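Local coordinates for cyclic nucleotide-binding domain (CNMP-BD) protein (Geobacter metallireducens, PDB 3MDP), which probably binds a cyclic nucleotide in a double-stranded beta-helix domain and may act as a DNA-binding transcription factor, at residues F13-L17 with V128-V133; K46-L50 with G85-L89; G56-Y62 with S97-K103. All blocks are in the same frame, centred on the assembly; numbering follows the deposited sequence.

Contact 1. Residues F13-L17 with V128-V133; sequences FFASL and VLMNNV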
loop_
_atom_site.group_PDB
_atom_site.type_symbol
_atom_site.label_atom_id
_atom_site.label_comp_id
_atom_site.label_asym_id
_atom_site.label_seq_id
_atom_site.Cartn_x
_atom_site.Cartn_y
_atom_site.Cartn_z
ATOM N N PHE A 13 10.256 -4.858 6.240
ATOM C CA PHE A 13 9.139 -5.681 5.787
ATOM C C PHE A 13 9.002 -6.963 6.623
ATOM O O PHE A 13 7.897 -7.419 6.862
ATOM C CB PHE A 13 9.302 -5.994 4.298
ATOM C CG PHE A 13 8.173 -6.753 3.706
ATOM C CD1 PHE A 13 7.021 -6.099 3.274
ATOM C CD2 PHE A 13 8.254 -8.121 3.558
ATOM C CE1 PHE A 13 5.966 -6.799 2.717
ATOM C CE2 PHE A 13 7.193 -8.836 3.011
ATOM C CZ PHE A 13 6.047 -8.166 2.579
ATOM N N PHE A 14 10.133 -7.498 7.092
ATOM C CA PHE A 14 10.179 -8.773 7.760
ATOM C C PHE A 14 10.332 -8.715 9.285
ATOM O O PHE A 14 10.100 -9.744 9.942
ATOM C CB PHE A 14 11.376 -9.571 7.231
ATOM C CG PHE A 14 11.289 -9.902 5.803
ATOM C CD1 PHE A 14 10.454 -10.920 5.371
ATOM C CD2 PHE A 14 12.009 -9.187 4.871
ATOM C CE1 PHE A 14 10.364 -11.235 4.036
ATOM C CE2 PHE A 14 11.913 -9.498 3.529
ATOM C CZ PHE A 14 11.097 -10.529 3.119
ATOM N N ALA A 15 10.723 -7.543 9.816
ATOM C CA ALA A 15 11.108 -7.370 11.214
ATOM C C ALA A 15 9.985 -7.764 12.224
ATOM O O ALA A 15 10.294 -8.195 13.331
ATOM C CB ALA A 15 11.602 -5.916 11.460
ATOM N N SER A 16 8.720 -7.605 11.818
ATOM C CA SER A 16 7.512 -7.882 12.644
ATOM C C SER A 16 6.997 -9.328 12.591
ATOM O O SER A 16 6.098 -9.681 13.349
ATOM C CB SER A 16 6.343 -6.969 12.208
ATOM O OG SER A 16 5.914 -7.197 10.845
ATOM N N LEU A 17 7.526 -10.148 11.683
ATOM C CA LEU A 17 7.032 -11.533 11.515
ATOM C C LEU A 17 7.457 -12.454 12.655
ATOM O O LEU A 17 8.515 -12.285 13.251
ATOM C CB LEU A 17 7.512 -12.117 10.186
ATOM C CG LEU A 17 7.066 -11.383 8.913
ATOM C CD1 LEU A 17 7.642 -12.044 7.683
ATOM C CD2 LEU A 17 5.558 -11.308 8.795
ATOM N N VAL A 128 -0.562 -9.553 7.940
ATOM C CA VAL A 128 0.703 -8.867 8.183
ATOM C C VAL A 128 1.369 -8.516 6.870
ATOM O O VAL A 128 1.911 -7.425 6.742
ATOM C CB VAL A 128 1.684 -9.680 9.073
ATOM C CG1 VAL A 128 2.033 -11.017 8.426
ATOM C CG2 VAL A 128 2.943 -8.877 9.333
ATOM N N LEU A 129 1.352 -9.452 5.909
ATOM C CA LEU A 129 1.929 -9.207 4.604
ATOM C C LEU A 129 1.271 -8.018 3.901
ATOM O O LEU A 129 1.961 -7.180 3.325
ATOM C CB LEU A 129 1.841 -10.442 3.718
ATOM C CG LEU A 129 2.720 -11.638 4.151
ATOM C CD1 LEU A 129 2.453 -12.803 3.213
ATOM C CD2 LEU A 129 4.201 -11.304 4.183
HETATM N N MSE A 130 -0.049 -7.941 3.944
HETATM C CA MSE A 130 -0.750 -6.826 3.276
HETATM C C MSE A 130 -0.480 -5.511 3.972
HETATM O O MSE A 130 -0.275 -4.497 3.309
HETATM C CB MSE A 130 -2.259 -7.044 3.236
HETATM C CG MSE A 130 -2.704 -8.174 2.374
HETATM SE SE MSE A 130 -2.032 -8.030 0.547
HETATM C CE MSE A 130 -2.534 -6.318 0.057
ATOM N N ASN A 131 -0.519 -5.512 5.303
ATOM C CA ASN A 131 -0.134 -4.317 6.071
ATOM C C ASN A 131 1.241 -3.823 5.665
ATOM O O ASN A 131 1.454 -2.646 5.359
ATOM C CB ASN A 131 -0.155 -4.599 7.581
ATOM C CG ASN A 131 0.103 -3.361 8.394
ATOM O OD1 ASN A 131 1.237 -3.051 8.754
ATOM N ND2 ASN A 131 -0.919 -2.617 8.608
ATOM N N ASN A 132 2.191 -4.749 5.663
ATOM C CA ASN A 132 3.583 -4.420 5.370
ATOM C C ASN A 132 3.834 -3.977 3.938
ATOM O O ASN A 132 4.676 -3.093 3.702
ATOM C CB ASN A 132 4.483 -5.576 5.832
ATOM C CG ASN A 132 4.486 -5.719 7.376
ATOM O OD1 ASN A 132 3.712 -5.047 8.095
ATOM N ND2 ASN A 132 5.332 -6.596 7.882
ATOM N N VAL A 133 3.108 -4.563 2.991
ATOM C CA VAL A 133 3.153 -4.101 1.605
ATOM C C VAL A 133 2.659 -2.658 1.536
ATOM O O VAL A 133 3.356 -1.780 1.009
ATOM C CB VAL A 133 2.316 -4.990 0.692
ATOM C CG1 VAL A 133 1.944 -4.244 -0.600
ATOM C CG2 VAL A 133 3.057 -6.289 0.399
HETATM O O HOH W 1 3.353 -4.839 11.020
#

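Contact 2. Residues K46-L50 with G85-L89; sequences KADNL and GVSSL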
loop_
_atom_site.group_PDB
_atom_site.type_symbol
_atom_site.label_atom_id
_atom_site.label_comp_id
_atom_site.label_asym_id
_atom_site.label_seq_id
_atom_site.Cartn_x
_atom_site.Cartn_y
_atom_site.Cartn_z
ATOM N N LYS A 46 2.719 -11.231 -15.208
ATOM C CA LYS A 46 2.195 -11.790 -13.968
ATOM C C LYS A 46 3.212 -11.585 -12.859
ATOM O O LYS A 46 4.390 -11.910 -13.013
ATOM C CB LYS A 46 1.869 -13.277 -14.143
ATOM C CG LYS A 46 1.176 -13.954 -12.973
ATOM C CD LYS A 46 -0.213 -13.382 -12.643
ATOM C CE LYS A 46 -1.045 -14.416 -11.900
ATOM N NZ LYS A 46 -1.705 -13.809 -10.746
ATOM N N ALA A 47 2.763 -11.039 -11.744
ATOM C CA ALA A 47 3.657 -10.694 -10.648
ATOM C C ALA A 47 3.931 -11.933 -9.778
ATOM O O ALA A 47 3.279 -12.141 -8.776
ATOM C CB ALA A 47 3.079 -9.538 -9.808
ATOM N N ASP A 48 4.877 -12.763 -10.203
ATOM C CA ASP A 48 5.158 -14.001 -9.507
ATOM C C ASP A 48 6.381 -13.929 -8.580
ATOM O O ASP A 48 6.744 -14.946 -7.974
ATOM C CB ASP A 48 5.318 -15.140 -10.534
ATOM C CG ASP A 48 3.968 -15.667 -11.031
ATOM O OD1 ASP A 48 2.955 -15.528 -10.318
ATOM O OD2 ASP A 48 3.940 -16.223 -12.130
ATOM N N ASN A 49 6.981 -12.740 -8.441
ATOM C CA ASN A 49 8.187 -12.538 -7.621
ATOM C C ASN A 49 8.133 -11.229 -6.836
ATOM O O ASN A 49 7.959 -10.152 -7.426
ATOM C CB ASN A 49 9.430 -12.527 -8.503
ATOM C CG ASN A 49 9.601 -13.821 -9.286
ATOM O OD1 ASN A 49 9.003 -13.998 -10.345
ATOM N ND2 ASN A 49 10.397 -14.744 -8.748
ATOM N N LEU A 50 8.234 -11.337 -5.506
ATOM C CA LEU A 50 8.358 -10.191 -4.630
ATOM C C LEU A 50 9.852 -10.136 -4.266
ATOM O O LEU A 50 10.458 -11.167 -3.968
ATOM C CB LEU A 50 7.477 -10.369 -3.400
ATOM C CG LEU A 50 7.553 -9.234 -2.380
ATOM C CD1 LEU A 50 6.925 -7.978 -2.965
ATOM C CD2 LEU A 50 6.909 -9.636 -1.071
ATOM N N GLY A 85 8.341 -5.158 -6.693
ATOM C CA GLY A 85 7.457 -6.243 -7.134
ATOM C C GLY A 85 6.232 -6.415 -6.250
ATOM O O GLY A 85 5.700 -7.519 -6.124
ATOM N N VAL A 86 5.757 -5.318 -5.663
ATOM C CA VAL A 86 4.679 -5.357 -4.665
ATOM C C VAL A 86 3.345 -5.880 -5.216
ATOM O O VAL A 86 2.523 -6.419 -4.466
ATOM C CB VAL A 86 4.446 -3.973 -3.980
ATOM C CG1 VAL A 86 5.661 -3.578 -3.153
ATOM C CG2 VAL A 86 4.091 -2.865 -5.019
ATOM N N SER A 87 3.122 -5.749 -6.519
ATOM C CA SER A 87 1.892 -6.318 -7.121
ATOM C C SER A 87 1.798 -7.856 -7.029
ATOM O O SER A 87 0.741 -8.420 -7.295
ATOM C CB SER A 87 1.720 -5.852 -8.569
ATOM O OG SER A 87 1.375 -4.482 -8.602
ATOM N N SER A 88 2.879 -8.528 -6.630
ATOM C CA SER A 88 2.771 -9.947 -6.260
ATOM C C SER A 88 1.745 -10.181 -5.138
ATOM O O SER A 88 1.214 -11.291 -4.994
ATOM C CB SER A 88 4.144 -10.535 -5.903
ATOM O OG SER A 88 4.843 -9.725 -4.984
ATOM N N LEU A 89 1.437 -9.136 -4.369
ATOM C CA LEU A 89 0.423 -9.220 -3.318
ATOM C C LEU A 89 -0.752 -8.229 -3.495
ATOM O O LEU A 89 -1.598 -8.130 -2.602
ATOM C CB LEU A 89 1.059 -8.987 -1.947
ATOM C CG LEU A 89 2.012 -10.067 -1.415
ATOM C CD1 LEU A 89 2.676 -9.618 -0.108
ATOM C CD2 LEU A 89 1.252 -11.343 -1.233
#

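Contact 3. Residues G56-Y62 with S97-K103; sequences GGVELFY and SSARATK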
loop_
_atom_site.group_PDB
_atom_site.type_symbol
_atom_site.label_atom_id
_atom_site.label_comp_id
_atom_site.label_asym_id
_atom_site.label_seq_id
_atom_site.Cartn_x
_atom_site.Cartn_y
_atom_site.Cartn_z
ATOM N N GLY A 56 22.820 -2.684 -4.243
ATOM C CA GLY A 56 22.718 -2.034 -5.534
ATOM C C GLY A 56 21.570 -1.053 -5.647
ATOM O O GLY A 56 21.217 -0.352 -4.687
ATOM N N GLY A 57 20.992 -0.983 -6.838
ATOM C CA GLY A 57 20.012 0.046 -7.124
ATOM C C GLY A 57 19.062 -0.479 -8.176
ATOM O O GLY A 57 19.479 -1.160 -9.112
ATOM N N VAL A 58 17.792 -0.120 -8.033
ATOM C CA VAL A 58 16.762 -0.495 -8.984
ATOM C C VAL A 58 15.935 0.716 -9.376
ATOM O O VAL A 58 15.606 1.572 -8.539
ATOM C CB VAL A 58 15.861 -1.613 -8.430
ATOM C CG1 VAL A 58 14.517 -1.687 -9.196
ATOM C CG2 VAL A 58 16.596 -2.958 -8.478
ATOM N N GLU A 59 15.636 0.805 -10.665
ATOM C CA GLU A 59 14.700 1.802 -11.163
ATOM C C GLU A 59 13.395 1.138 -11.591
ATOM O O GLU A 59 13.397 0.122 -12.303
ATOM C CB GLU A 59 15.313 2.578 -12.326
ATOM C CG GLU A 59 16.197 3.727 -11.862
ATOM C CD GLU A 59 16.633 4.640 -12.986
ATOM O OE1 GLU A 59 16.165 4.442 -14.133
ATOM O OE2 GLU A 59 17.440 5.553 -12.719
ATOM N N LEU A 60 12.275 1.696 -11.139
ATOM C CA LEU A 60 10.992 1.245 -11.617
ATOM C C LEU A 60 10.623 2.241 -12.684
ATOM O O LEU A 60 10.704 3.456 -12.462
ATOM C CB LEU A 60 9.986 1.248 -10.473
ATOM C CG LEU A 60 10.380 0.374 -9.288
ATOM C CD1 LEU A 60 9.262 0.388 -8.272
ATOM C CD2 LEU A 60 10.742 -1.096 -9.762
ATOM N N PHE A 61 10.217 1.736 -13.843
ATOM C CA PHE A 61 9.984 2.589 -14.998
ATOM C C PHE A 61 8.921 2.042 -15.944
ATOM O O PHE A 61 8.513 0.887 -15.845
ATOM C CB PHE A 61 11.303 2.752 -15.757
ATOM C CG PHE A 61 11.778 1.486 -16.420
ATOM C CD1 PHE A 61 12.422 0.494 -15.681
ATOM C CD2 PHE A 61 11.569 1.272 -17.772
ATOM C CE1 PHE A 61 12.846 -0.687 -16.292
ATOM C CE2 PHE A 61 12.000 0.097 -18.386
ATOM C CZ PHE A 61 12.634 -0.874 -17.653
ATOM N N TYR A 62 8.489 2.902 -16.860
ATOM C CA TYR A 62 7.701 2.507 -18.044
ATOM C C TYR A 62 8.570 2.466 -19.311
ATOM O O TYR A 62 9.373 3.382 -19.552
ATOM C CB TYR A 62 6.575 3.492 -18.299
ATOM C CG TYR A 62 5.711 3.789 -17.096
ATOM C CD1 TYR A 62 5.275 2.775 -16.254
ATOM C CD2 TYR A 62 5.293 5.089 -16.830
ATOM C CE1 TYR A 62 4.475 3.048 -15.167
ATOM C CE2 TYR A 62 4.480 5.378 -15.744
ATOM C CZ TYR A 62 4.075 4.356 -14.921
ATOM O OH TYR A 62 3.267 4.645 -13.856
ATOM N N SER A 97 4.806 -1.615 -13.321
ATOM C CA SER A 97 5.972 -0.981 -13.908
ATOM C C SER A 97 7.007 -2.048 -14.167
ATOM O O SER A 97 6.889 -3.153 -13.654
ATOM C CB SER A 97 6.498 0.103 -12.952
ATOM O OG SER A 97 7.015 -0.468 -11.766
ATOM N N SER A 98 8.010 -1.729 -14.982
ATOM C CA SER A 98 9.160 -2.578 -15.137
ATOM C C SER A 98 10.197 -2.192 -14.089
ATOM O O SER A 98 10.110 -1.112 -13.499
ATOM C CB SER A 98 9.739 -2.460 -16.545
ATOM O OG SER A 98 8.764 -2.811 -17.521
ATOM N N ALA A 99 11.153 -3.100 -13.849
ATOM C CA ALA A 99 12.281 -2.877 -12.946
ATOM C C ALA A 99 13.615 -3.200 -13.621
ATOM O O ALA A 99 13.781 -4.264 -14.246
ATOM C CB ALA A 99 12.133 -3.694 -11.678
ATOM N N ARG A 100 14.574 -2.288 -13.484
ATOM C CA ARG A 100 15.907 -2.536 -13.993
ATOM C C ARG A 100 16.976 -2.185 -12.973
ATOM O O ARG A 100 16.822 -1.236 -12.163
ATOM C CB ARG A 100 16.139 -1.799 -15.310
ATOM C CG ARG A 100 16.114 -0.281 -15.235
ATOM C CD ARG A 100 16.337 0.330 -16.593
ATOM N NE ARG A 100 15.936 1.728 -16.557
ATOM C CZ ARG A 100 15.362 2.390 -17.558
ATOM N NH1 ARG A 100 15.137 1.813 -18.738
ATOM N NH2 ARG A 100 15.010 3.657 -17.369
ATOM N N ALA A 101 18.061 -2.953 -13.032
ATOM C CA ALA A 101 19.220 -2.747 -12.189
ATOM C C ALA A 101 20.000 -1.522 -12.679
ATOM O O ALA A 101 20.304 -1.401 -13.870
ATOM C CB ALA A 101 20.104 -3.994 -12.189
ATOM N N THR A 102 20.326 -0.608 -11.768
ATOM C CA THR A 102 21.154 0.558 -12.130
ATOM C C THR A 102 22.586 0.407 -11.632
ATOM O O THR A 102 23.439 1.225 -11.953
ATOM C CB THR A 102 20.557 1.845 -11.566
ATOM O OG1 THR A 102 20.495 1.732 -10.148
ATOM C CG2 THR A 102 19.153 2.037 -12.097
ATOM N N LYS A 103 22.826 -0.630 -10.836
ATOM C CA LYS A 103 24.153 -1.022 -10.376
ATOM C C LYS A 103 24.086 -2.529 -10.212
ATOM O O LYS A 103 23.023 -3.118 -10.384
ATOM C CB LYS A 103 24.544 -0.411 -9.007
ATOM C CG LYS A 103 23.773 0.747 -8.511
ATOM C CD LYS A 103 24.490 1.359 -7.294
ATOM C CE LYS A 103 23.654 2.452 -6.643
ATOM N NZ LYS A 103 24.476 3.384 -5.796
HETATM O O HOH W 2 7.244 -0.756 -18.628
#

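Contact 1. Residues F13-L17 with V128-V133
This contact belongs to the helical subdomain of a cyclic nucleotide-binding fold, where the short N-terminal helix 12-15 and the turn after it lie against the long C-terminal helix 123-139. The polar part depends on one side chain. Asn132 points its CA-to-CB bond toward the other segment, and its ND2 donates twice: to the backbone carbonyl Phe13 O at 2.9 Å and, at 3.1 Å, to the hydroxyl Ser16 OG. A single amide thus ties down both the helix and the turn that follows it. The apolar part lies alongside. The Phe13 ring lies against helix 123-139 so that its CZ stands 4.0 Å from Leu129 CD2 and its CE1 3.8 Å from Val133 CG2, two side chains one helical turn apart, and the backbone Val133 N lies at the ring edge. At the other end, Leu17 CD2 meets Val128 CG1 at 3.6 Å. Phe14 turns away from this interface and packs instead on Leu22 and Ile25 of helix 19-27. Beyond the contact, helix 123-139 also meets the second subunit, Met130 on Met130 of that chain and Val133 on its Ala134, so the same helix serves the intrachain and the dimer packing. A water donates to Asn132 OD1 over 3.0 Å and reaches Ser16 OG weakly at 3.5 Å.

Contact 2. Residues K46-L50 with G85-L89
Residues 85-89 hold a short 3-10 turn about 86-88, probably the counterpart of the phosphate-binding cassette of related cyclic nucleotide-binding domains, packed on the start of strand 49-55. Ala47, centre of an inverse gamma turn, points its methyl at that turn: CB lies 3.3 Å from Ser88 N and 3.5 Å from Ser87 C, while its carbonyl Ala47 O receives a CA-H...O contact from Ser88 CA at 3.4 Å. Asn49 presents its backbone. An ideal CB on Gly85 would come within 2.6 Å of Asn49 O, and the positive phi of Gly85 favours glycine too. The CA-to-CB bond of Asn49 points away, and its ND2 bonds Asp109. Leu50 lies along the turn, CD1 3.4 Å from Gly85 O and CD2 4.3 Å from Leu89 CD1. A succinate, probably from the crystallisation liquor, is hydrogen-bonded to Val86 N and Ser87 OG. No hydrogen bond joins the segments; inside the turn, Ser88 OG donates to Gly85 O at 2.6 Å, and the same hydroxyl sits 3.1 Å from Leu50 CB.

Contact 3. Residues G56-Y62 with S97-K103
Two neighbouring antiparallel strands, 58-61 and 98-101, meet here in the sheet that runs 39-41, 98-101, 58-61, 74-78, on the far side of the barrel from the helices. Their axes approach to 4.6 Å and their directions differ by 153°. Glu59 with Arg100 and Phe61 with Ser98 are hydrogen-bonded pairs, each closed by two backbone bonds: Glu59 N to Arg100 O at 2.8 Å and Arg100 N to Glu59 O at 2.9 Å, then Phe61 N to Ser98 O at 2.9 Å and Ser98 N to Phe61 O at 2.8 Å. Thr102 N adds a bond to Gly57 O at 2.8 Å, where a side chain on Gly57 would run into Thr102 OG1.

The two faces differ. Val58, Leu60, Ala99 and Ala101 line the apolar face, with Leu60 CD2 3.5 Å from Ala99 CB, and Val58 and Ala99 reach Phe84 of the other sheet. On the reverse face the Arg100 guanidinium lies flat on Phe61, its CZ 3.8 Å from the ring centroid in a cation-pi stack; Ser98 CB makes a CH-pi contact with the ring's opposite face, and a salt bridge joins Arg100 NH2 to Glu59 OE1 at 3.5 Å. The strands pair antiparallel with their apolar face turned to the other sheet, as in the double-stranded beta-helix, or jelly roll, of the cupin clan.

Overall arrangement
Contact 2 is buried; contacts 1 and 3 are partly buried and lie on opposite sides of the chain's centre, their own centres about 23 Å apart. Contacts 1 and 2 touch: Val133 CG2 comes within 3.4 Å of Leu89 CD1, and Phe13 CZ within 4.0 Å of Leu50 CD2, so helix 123-139 packs on the turn beside the succinate, and helix 12-15 on the strand. Contact 3 touches neither, though strand 49-55 leads on to strand 58-61. The chemistry follows location: a bridging amide plus apolar packing between N-terminal helix-turn and C-terminal helix, close van der Waals fit without hydrogen bonds in the interior, and backbone pairing with a cation-pi stack and salt bridge in the sheet.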